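Local coordinates for protein salivary nitrophorin (PDB 2IMQ) that carries nitric oxide on a ferrous heme and delivers the gas to the victim during feeding, causing vasodilation, at residues A[88-91]-A[92-96]; A[202-206]-A[207-211]; A[233-236]-A[237-241]. All blocks are in the same frame, centred on the assembly; numbering follows the deposited sequence. Where two conformers were deposited one is given.

Interaction 1 (A[88-91]-A[92-96]); sequences VYCL and EKHLD. With HEM (protoporphyrin IX containing Fe), chain B.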
loop_
_atom_site.group_PDB
_atom_site.type_symbol
_atom_site.label_atom_id
_atom_site.label_comp_id
_atom_site.label_asym_id
_atom_site.label_seq_id
_atom_site.Cartn_x
_atom_site.Cartn_y
_atom_site.Cartn_z
ATOM N N VAL A 88 -1.244 3.157 -10.600
ATOM C CA VAL A 88 -2.567 3.659 -10.346
ATOM C C VAL A 88 -3.397 3.524 -11.625
ATOM O O VAL A 88 -2.934 3.965 -12.678
ATOM C CB VAL A 88 -2.542 5.128 -9.854
ATOM C CG1 VAL A 88 -3.914 5.572 -9.541
ATOM C CG2 VAL A 88 -1.660 5.239 -8.593
ATOM N N TYR A 89 -4.578 2.947 -11.487
ATOM C CA TYR A 89 -5.541 2.801 -12.571
ATOM C C TYR A 89 -6.800 3.552 -12.195
ATOM O O TYR A 89 -7.195 3.632 -11.028
ATOM C CB TYR A 89 -5.922 1.320 -12.750
ATOM C CG TYR A 89 -4.815 0.406 -13.068
ATOM C CD1 TYR A 89 -4.174 -0.282 -12.064
ATOM C CD2 TYR A 89 -4.389 0.198 -14.361
ATOM C CE1 TYR A 89 -3.150 -1.162 -12.346
ATOM C CE2 TYR A 89 -3.371 -0.684 -14.650
ATOM C CZ TYR A 89 -2.740 -1.385 -13.623
ATOM O OH TYR A 89 -1.691 -2.223 -13.886
ATOM N N CYS A 90 -7.482 4.094 -13.230
ATOM C CA CYS A 90 -8.750 4.729 -12.997
ATOM C C CYS A 90 -9.669 4.405 -14.148
ATOM O O CYS A 90 -9.202 4.283 -15.267
ATOM C CB CYS A 90 -8.567 6.240 -12.880
ATOM S SG CYS A 90 -10.067 7.254 -12.518
ATOM N N LEU A 91 -10.947 4.248 -13.871
ATOM C CA LEU A 91 -11.904 4.032 -14.988
ATOM C C LEU A 91 -11.805 5.197 -15.948
ATOM O O LEU A 91 -11.846 6.364 -15.541
ATOM C CB LEU A 91 -13.315 3.840 -14.473
ATOM C CG LEU A 91 -13.646 2.516 -13.766
ATOM C CD1 LEU A 91 -15.015 2.560 -13.204
ATOM C CD2 LEU A 91 -13.437 1.312 -14.633
ATOM N N GLU A 92 -11.640 4.863 -17.222
ATOM C CA GLU A 92 -11.497 5.868 -18.262
ATOM C C GLU A 92 -12.650 6.884 -18.272
ATOM O O GLU A 92 -12.437 8.044 -18.560
ATOM C CB GLU A 92 -11.402 5.152 -19.610
ATOM C CG GLU A 92 -11.506 6.048 -20.825
ATOM C CD GLU A 92 -10.439 7.107 -20.873
ATOM O OE1 GLU A 92 -9.315 6.826 -20.386
ATOM O OE2 GLU A 92 -10.741 8.212 -21.388
ATOM N N LYS A 93 -13.847 6.460 -17.916
ATOM C CA LYS A 93 -15.003 7.369 -17.929
ATOM C C LYS A 93 -14.885 8.586 -16.985
ATOM O O LYS A 93 -15.583 9.558 -17.145
ATOM C CB LYS A 93 -16.289 6.594 -17.666
ATOM C CG LYS A 93 -16.417 6.089 -16.270
ATOM C CD LYS A 93 -17.820 5.649 -15.967
ATOM C CE LYS A 93 -17.861 4.841 -14.696
ATOM N NZ LYS A 93 -19.104 4.049 -14.592
ATOM N N HIS A 94 -13.969 8.562 -16.015
ATOM C CA HIS A 94 -13.847 9.675 -15.078
ATOM C C HIS A 94 -12.838 10.734 -15.529
ATOM O O HIS A 94 -12.722 11.796 -14.912
ATOM C CB HIS A 94 -13.420 9.119 -13.724
ATOM C CG HIS A 94 -14.405 8.171 -13.130
ATOM N ND1 HIS A 94 -15.759 8.425 -13.074
ATOM C CD2 HIS A 94 -14.222 6.987 -12.508
ATOM C CE1 HIS A 94 -16.367 7.436 -12.449
ATOM N NE2 HIS A 94 -15.449 6.558 -12.079
ATOM N N LEU A 95 -12.069 10.431 -16.557
ATOM C CA LEU A 95 -10.900 11.220 -16.895
ATOM C C LEU A 95 -11.241 12.408 -17.804
ATOM O O LEU A 95 -11.905 12.243 -18.826
ATOM C CB LEU A 95 -9.839 10.371 -17.561
ATOM C CG LEU A 95 -9.397 9.148 -16.734
ATOM C CD1 LEU A 95 -8.267 8.487 -17.463
ATOM C CD2 LEU A 95 -8.979 9.466 -15.271
ATOM N N ASP A 96 -10.821 13.596 -17.372
ATOM C CA ASP A 96 -10.842 14.811 -18.226
ATOM C C ASP A 96 -9.387 15.251 -18.353
ATOM O O ASP A 96 -8.768 15.745 -17.387
ATOM C CB ASP A 96 -11.726 15.901 -17.629
ATOM C CG ASP A 96 -11.754 17.191 -18.496
ATOM O OD1 ASP A 96 -11.052 17.246 -19.522
ATOM O OD2 ASP A 96 -12.438 18.207 -18.193
HETATM C CHA HEM B . 5.115 -3.333 -14.063
HETATM C CHB HEM B . 2.870 -5.467 -10.334
HETATM C CHC HEM B . 6.821 -8.075 -9.462
HETATM C CHD HEM B . 9.193 -5.793 -12.912
HETATM C C1A HEM B . 4.144 -3.686 -13.172
HETATM C C2A HEM B . 2.789 -3.188 -13.131
HETATM C C3A HEM B . 2.194 -3.773 -12.060
HETATM C C4A HEM B . 3.134 -4.661 -11.437
HETATM C CMA HEM B . 0.751 -3.580 -11.631
HETATM C CAA HEM B . 2.120 -2.189 -14.103
HETATM C CBA HEM B . 1.393 -3.110 -15.121
HETATM C CGA HEM B . 0.731 -2.302 -16.227
HETATM O O1A HEM B . 1.432 -1.880 -17.146
HETATM O O2A HEM B . -0.514 -2.136 -16.225
HETATM C C1B HEM B . 3.744 -6.360 -9.799
HETATM C C2B HEM B . 3.454 -7.243 -8.695
HETATM C C3B HEM B . 4.533 -7.975 -8.444
HETATM C C4B HEM B . 5.543 -7.587 -9.396
HETATM C CMB HEM B . 2.098 -7.172 -8.089
HETATM C CAB HEM B . 4.754 -9.032 -7.375
HETATM C CBB HEM B . 3.721 -9.656 -6.791
HETATM C C1C HEM B . 7.830 -7.753 -10.322
HETATM C C2C HEM B . 9.179 -8.262 -10.316
HETATM C C3C HEM B . 9.804 -7.663 -11.326
HETATM C C4C HEM B . 8.935 -6.679 -11.893
HETATM C CMC HEM B . 9.721 -9.420 -9.472
HETATM C CAC HEM B . 11.244 -7.893 -11.762
HETATM C CBC HEM B . 12.273 -7.683 -10.943
HETATM C C1D HEM B . 8.321 -4.897 -13.489
HETATM C C2D HEM B . 8.705 -3.948 -14.505
HETATM C C3D HEM B . 7.455 -3.219 -14.881
HETATM C C4D HEM B . 6.413 -3.754 -14.044
HETATM C CMD HEM B . 10.093 -3.761 -15.116
HETATM C CAD HEM B . 7.406 -2.099 -15.934
HETATM C CBD HEM B . 7.632 -2.778 -17.276
HETATM C CGD HEM B . 7.269 -1.854 -18.397
HETATM O O1D HEM B . 7.422 -2.300 -19.580
HETATM O O2D HEM B . 6.843 -0.703 -18.089
HETATM N NA HEM B . 4.336 -4.599 -12.141
HETATM N NB HEM B . 5.036 -6.576 -10.191
HETATM N NC HEM B . 7.731 -6.777 -11.267
HETATM N ND HEM B . 6.965 -4.730 -13.232
HETATM FE FE HEM B . 5.987 -5.775 -11.804
#
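Leu91 and His94 lie side by side and point the same way where strand 84-91 of the beta-sandwich runs out into a 3-10 turn at 92-94. The turn is closed by His94 N, which donates to Leu91 O at 3.1 Å along a nearly straight N-H (169°). That bond brings the imidazole back beside the last strand residue, with His94 CD2 3.8 Å from Leu91 CB. Lys93 comes at the same ring from another direction: its CG lies 4.0 Å above the plane, over the centre of the His94 imidazole, while CE, further along an extended chain, passes 3.9 Å from Leu91 CD1. With both ring nitrogens hydrogen-bonded, NE2 to Asp38 and ND1 to Tyr125, the imidazole's rotation is fixed, and through it the turn is tied to two loops.

On the buried side Cys90 turns its sulfur toward the turn. With SG anti to the backbone N (chi1 -178°), the sulfur sits at the edge of the His94 ring, 83° off the ring normal, and meets Leu95 CD2 at 3.7 Å. Ile124, at the end of strand 116-124, packs against both Cys90 and Leu95, so this small apolar cluster joins the strand end to the other sheet of the sandwich. One residue earlier Tyr89 faces the heme pocket, its ring packed on helix 57-70. There its phenol hydroxyl meets a heme propionate in the plane of the ring, Tyr89 OH donating to heme O2A at 2.6 Å.

Interaction 2 (A[202-206]-A[207-211]); sequences KKAKE and QKLFD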
loop_
_atom_site.group_PDB
_atom_site.type_symbol
_atom_site.label_atom_id
_atom_site.label_comp_id
_atom_site.label_asym_id
_atom_site.label_seq_id
_atom_site.Cartn_x
_atom_site.Cartn_y
_atom_site.Cartn_z
ATOM N N LYS A 202 1.485 3.500 16.342
ATOM C CA LYS A 202 1.189 4.535 17.323
ATOM C C LYS A 202 2.421 5.227 17.846
ATOM O O LYS A 202 2.371 6.389 18.189
ATOM C CB LYS A 202 0.411 3.935 18.493
ATOM C CG LYS A 202 1.134 2.911 19.277
ATOM C CD LYS A 202 0.315 2.390 20.509
ATOM C CE LYS A 202 -0.804 1.505 20.086
ATOM N NZ LYS A 202 -0.520 0.403 19.069
ATOM N N LYS A 203 3.524 4.495 17.905
ATOM C CA LYS A 203 4.836 5.085 18.298
ATOM C C LYS A 203 5.340 6.038 17.245
ATOM O O LYS A 203 5.778 7.145 17.575
ATOM C CB LYS A 203 5.854 3.994 18.532
ATOM C CG LYS A 203 5.479 3.012 19.639
ATOM C CD LYS A 203 6.655 1.987 19.795
ATOM C CE LYS A 203 6.393 0.961 20.813
ATOM N NZ LYS A 203 6.507 1.669 22.109
ATOM N N ALA A 204 5.234 5.659 15.984
ATOM C CA ALA A 204 5.556 6.554 14.897
ATOM C C ALA A 204 4.714 7.820 14.962
ATOM O O ALA A 204 5.242 8.920 14.857
ATOM C CB ALA A 204 5.376 5.827 13.583
ATOM N N LYS A 205 3.415 7.662 15.203
ATOM C CA LYS A 205 2.565 8.833 15.319
ATOM C C LYS A 205 2.879 9.714 16.517
ATOM O O LYS A 205 2.803 10.933 16.394
ATOM C CB LYS A 205 1.092 8.450 15.340
ATOM C CG LYS A 205 0.627 7.835 14.073
ATOM C CD LYS A 205 -0.748 7.276 14.242
ATOM C CE LYS A 205 -1.438 7.243 12.986
ATOM N NZ LYS A 205 -2.897 6.860 13.286
ATOM N N GLU A 206 3.286 9.130 17.625
ATOM C CA GLU A 206 3.716 9.905 18.795
ATOM C C GLU A 206 4.914 10.780 18.450
ATOM O O GLU A 206 5.070 11.883 19.003
ATOM C CB GLU A 206 4.137 8.980 19.896
ATOM C CG GLU A 206 3.001 8.335 20.629
ATOM C CD GLU A 206 3.452 7.299 21.651
ATOM O OE1 GLU A 206 2.565 6.541 22.131
ATOM O OE2 GLU A 206 4.669 7.200 21.958
ATOM N N GLN A 207 5.754 10.269 17.552
ATOM C CA GLN A 207 6.942 10.976 17.020
ATOM C C GLN A 207 6.606 11.868 15.853
ATOM O O GLN A 207 7.481 12.376 15.173
ATOM C CB GLN A 207 8.040 10.013 16.557
ATOM C CG GLN A 207 8.798 9.322 17.658
ATOM C CD GLN A 207 10.125 8.712 17.232
ATOM O OE1 GLN A 207 11.102 9.419 16.842
ATOM N NE2 GLN A 207 10.181 7.389 17.315
ATOM N N LYS A 208 5.326 12.108 15.605
ATOM C CA LYS A 208 4.855 12.991 14.547
ATOM C C LYS A 208 5.107 12.513 13.121
ATOM O O LYS A 208 5.189 13.274 12.145
ATOM C CB LYS A 208 5.322 14.468 14.790
ATOM C CG LYS A 208 4.982 14.971 16.184
ATOM C CD LYS A 208 3.518 14.798 16.470
ATOM C CE LYS A 208 3.025 15.529 17.669
ATOM N NZ LYS A 208 1.570 15.257 17.861
ATOM N N LEU A 209 5.132 11.205 12.990
ATOM C CA LEU A 209 5.165 10.588 11.671
ATOM C C LEU A 209 3.734 10.078 11.430
ATOM O O LEU A 209 2.970 9.727 12.347
ATOM C CB LEU A 209 6.214 9.488 11.688
ATOM C CG LEU A 209 7.635 9.827 12.243
ATOM C CD1 LEU A 209 8.569 8.629 12.135
ATOM C CD2 LEU A 209 8.293 11.005 11.585
ATOM N N PHE A 210 3.325 10.118 10.186
ATOM C CA PHE A 210 1.997 9.643 9.809
ATOM C C PHE A 210 0.923 10.414 10.587
ATOM O O PHE A 210 -0.145 9.847 10.883
ATOM C CB PHE A 210 1.848 8.114 9.952
ATOM C CG PHE A 210 2.830 7.321 9.149
ATOM C CD1 PHE A 210 3.878 6.637 9.770
ATOM C CD2 PHE A 210 2.721 7.243 7.790
ATOM C CE1 PHE A 210 4.766 5.931 8.989
ATOM C CE2 PHE A 210 3.612 6.521 7.059
ATOM C CZ PHE A 210 4.625 5.897 7.648
ATOM N N ASP A 211 1.215 11.712 10.882
ATOM C CA ASP A 211 0.358 12.595 11.655
ATOM C C ASP A 211 -1.010 12.650 11.032
ATOM O O ASP A 211 -1.105 13.083 9.902
ATOM C CB ASP A 211 0.931 14.035 11.749
ATOM C CG ASP A 211 0.306 14.827 12.841
ATOM O OD1 ASP A 211 0.971 15.701 13.412
ATOM O OD2 ASP A 211 -0.864 14.623 13.244
HETATM O O HOH W 1 2.868 13.250 20.185
#
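Ala204 O takes the N-H of Leu209 at 3.0 Å, the 6-to-1 bond of the Schellman motif that ends helix 201-206. The inner bond of the motif, which spans fewer residues, joins Lys208 N to Lys205 O at 2.9 Å. Lys208, with positive phi (68°), is the C-prime residue that turns the chain out of the helix. Gln207 N keeps the ordinary helical partner, Lys203 O, at 3.1 Å, and adds a weak, strongly bent bond to Ala204 O. The last carbonyls of the helix are therefore answered from within the turn: Lys203 O by Gln207, Ala204 O chiefly by Leu209, and Lys205 O by Lys208. Glu206 O instead accepts a hydrogen bond from a water at 2.8 Å. That same water accepts a weak bond from Lys208 NZ, the lysine chain bending at chi2 (-54°) to pass over the helix end.

The returning chain also lies close to Lys205, whose CA makes a CA-H...O contact with Leu209 O at 3.1 Å. From there the Lys205 side chain runs on beside the carbonyl of Phe210, and its NZ is hydrogen-bonded to Trp213 O, a backbone acceptor further along the loop.

Beneath these polar links is a small apolar patch. Ala204 CB meets Leu209 CB, while Leu209 also touches Thr144 and Thr146. Phe210 goes inward, its ring edge-to-face with both Tyr150 and Trp168, so this residue, just past the Schellman motif, joins the helix end to strand 165-169. The methyl of Ala204 lies at the edge of the Phe210 ring, CB 4.2 Å from Phe210 CD1.

Interaction 3 (A[233-236]-A[237-241]); sequences YDLS and ATPSW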
loop_
_atom_site.group_PDB
_atom_site.type_symbol
_atom_site.label_atom_id
_atom_site.label_comp_id
_atom_site.label_asym_id
_atom_site.label_seq_id
_atom_site.Cartn_x
_atom_site.Cartn_y
_atom_site.Cartn_z
ATOM N N TYR A 233 3.461 -19.512 10.881
ATOM C CA TYR A 233 4.455 -18.458 11.145
ATOM C C TYR A 233 5.826 -19.034 11.293
ATOM O O TYR A 233 6.024 -20.042 11.975
ATOM C CB TYR A 233 4.123 -17.607 12.353
ATOM C CG TYR A 233 2.922 -16.737 12.129
ATOM C CD1 TYR A 233 1.690 -17.124 12.564
ATOM C CD2 TYR A 233 3.030 -15.519 11.471
ATOM C CE1 TYR A 233 0.589 -16.366 12.347
ATOM C CE2 TYR A 233 1.955 -14.762 11.246
ATOM C CZ TYR A 233 0.722 -15.162 11.671
ATOM O OH TYR A 233 -0.425 -14.452 11.482
ATOM N N ASP A 234 6.749 -18.404 10.614
ATOM C CA ASP A 234 8.150 -18.520 10.895
ATOM C C ASP A 234 8.482 -17.597 12.070
ATOM O O ASP A 234 8.553 -16.354 11.917
ATOM C CB ASP A 234 8.927 -18.152 9.652
ATOM C CG ASP A 234 10.415 -18.193 9.871
ATOM O OD1 ASP A 234 10.850 -18.324 11.012
ATOM O OD2 ASP A 234 11.245 -18.045 8.940
ATOM N N LEU A 235 8.686 -18.193 13.243
ATOM C CA LEU A 235 8.820 -17.443 14.460
ATOM C C LEU A 235 10.216 -16.943 14.763
ATOM O O LEU A 235 10.450 -16.407 15.827
ATOM C CB LEU A 235 8.196 -18.184 15.639
ATOM C CG LEU A 235 6.697 -18.448 15.420
ATOM C CD1 LEU A 235 6.218 -19.535 16.337
ATOM C CD2 LEU A 235 5.874 -17.159 15.518
ATOM N N SER A 236 11.102 -17.011 13.753
ATOM C CA SER A 236 12.339 -16.222 13.719
ATOM C C SER A 236 12.122 -14.706 13.750
ATOM O O SER A 236 13.002 -13.951 14.120
ATOM C CB SER A 236 13.207 -16.544 12.502
ATOM O OG SER A 236 12.609 -16.186 11.279
ATOM N N ALA A 237 10.924 -14.262 13.396
ATOM C CA ALA A 237 10.487 -12.878 13.586
ATOM C C ALA A 237 9.191 -12.864 14.379
ATOM O O ALA A 237 8.316 -13.708 14.237
ATOM C CB ALA A 237 10.270 -12.228 12.224
ATOM N N THR A 238 9.050 -11.838 15.182
ATOM C CA THR A 238 7.756 -11.608 15.831
ATOM C C THR A 238 6.715 -11.333 14.780
ATOM O O THR A 238 6.864 -10.437 13.943
ATOM C CB THR A 238 7.837 -10.420 16.792
ATOM O OG1 THR A 238 8.789 -10.774 17.812
ATOM C CG2 THR A 238 6.513 -10.128 17.447
ATOM N N PRO A 239 5.626 -12.083 14.759
ATOM C CA PRO A 239 4.542 -11.820 13.830
ATOM C C PRO A 239 4.132 -10.358 13.861
ATOM O O PRO A 239 3.908 -9.768 14.914
ATOM C CB PRO A 239 3.397 -12.736 14.357
ATOM C CG PRO A 239 4.110 -13.913 14.963
ATOM C CD PRO A 239 5.354 -13.265 15.595
ATOM N N SER A 240 3.995 -9.781 12.665
ATOM C CA SER A 240 3.739 -8.363 12.501
ATOM C C SER A 240 2.835 -8.088 11.321
ATOM O O SER A 240 2.718 -8.925 10.422
ATOM C CB SER A 240 5.063 -7.590 12.282
ATOM O OG SER A 240 5.892 -7.654 13.391
ATOM N N TRP A 241 2.276 -6.876 11.332
ATOM C CA TRP A 241 1.520 -6.326 10.223
ATOM C C TRP A 241 2.460 -5.474 9.395
ATOM O O TRP A 241 2.832 -4.363 9.797
ATOM C CB TRP A 241 0.346 -5.551 10.743
ATOM C CG TRP A 241 -0.719 -6.452 11.311
ATOM C CD1 TRP A 241 -1.684 -7.112 10.634
ATOM C CD2 TRP A 241 -0.939 -6.732 12.701
ATOM N NE1 TRP A 241 -2.456 -7.824 11.517
ATOM C CE2 TRP A 241 -2.035 -7.581 12.790
ATOM C CE3 TRP A 241 -0.277 -6.373 13.878
ATOM C CZ2 TRP A 241 -2.522 -8.026 13.993
ATOM C CZ3 TRP A 241 -0.766 -6.830 15.085
ATOM C CH2 TRP A 241 -1.878 -7.662 15.112
HETATM O O HOH W 2 6.478 -14.482 12.296
#
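Pro239 lays its ring over one face of Tyr233, across a type I beta turn that runs from Asp234 to Ala237 in the long loop before strand 243-248. This is the packed side of the contact, with Pro239 buried. Pro239 CG stands 4.0 Å above the phenol plane, displaced toward the rim, and Pro239 CB is 4.0 Å from Tyr233 CE2. Leu235 is exposed, yet it meets the proline obliquely, its CD2 3.7 Å from Pro239 CG. Helix 180-188 lies against this cluster, Ala183 touching Pro239 and Val187 touching Tyr233; the phenol is also stacked with Phe226 and hydrogen-bonded through OH to Pro222 O.

The turn itself is the looser, solvent side. Its closing bond, Ala237 N to Asp234 O, is straight (175°) but weak at 3.5 Å, and a water lies 2.8 Å from both Asp234 O and Ala237 O, within reach of bridging the two carbonyls. The Asp234 carboxylate adds an Asx turn: OD1 accepts from Ser236 N at 3.0 Å and from the serine hydroxyl, both donors reaching it from the same face of the carboxylate plane. Ser236 is exposed, yet Lys225 NZ is hydrogen-bonded to its OG. With chi1 at 65°, that oxygen lies between the backbone N and the carbonyl carbon, which brings Ser236 OG to 2.8 Å from Asp234 OD1.

Overall arrangement
The three contacts follow one another along a single chain of the DNase I-like fold, interaction 1 first, then 2, then 3. Interaction 1 ends strand 84-91 of the six-stranded sheet on the heme side, with Tyr89 in the ligand pocket. Interaction 2 ends helix 201-206 and opens the long connection to strand 243-248, an outermost strand of the five-stranded sheet; interaction 3 lies within that connection, 23 Å away between centres and about 8 Å between nearest atoms. Interaction 1 is 33 Å from interaction 2 and 39 Å from interaction 3, centre to centre, with interaction 3 across the chain's centre. Interaction 1 thus links a strand end to the heme pocket, whereas interactions 2 and 3 are structural packing far from it.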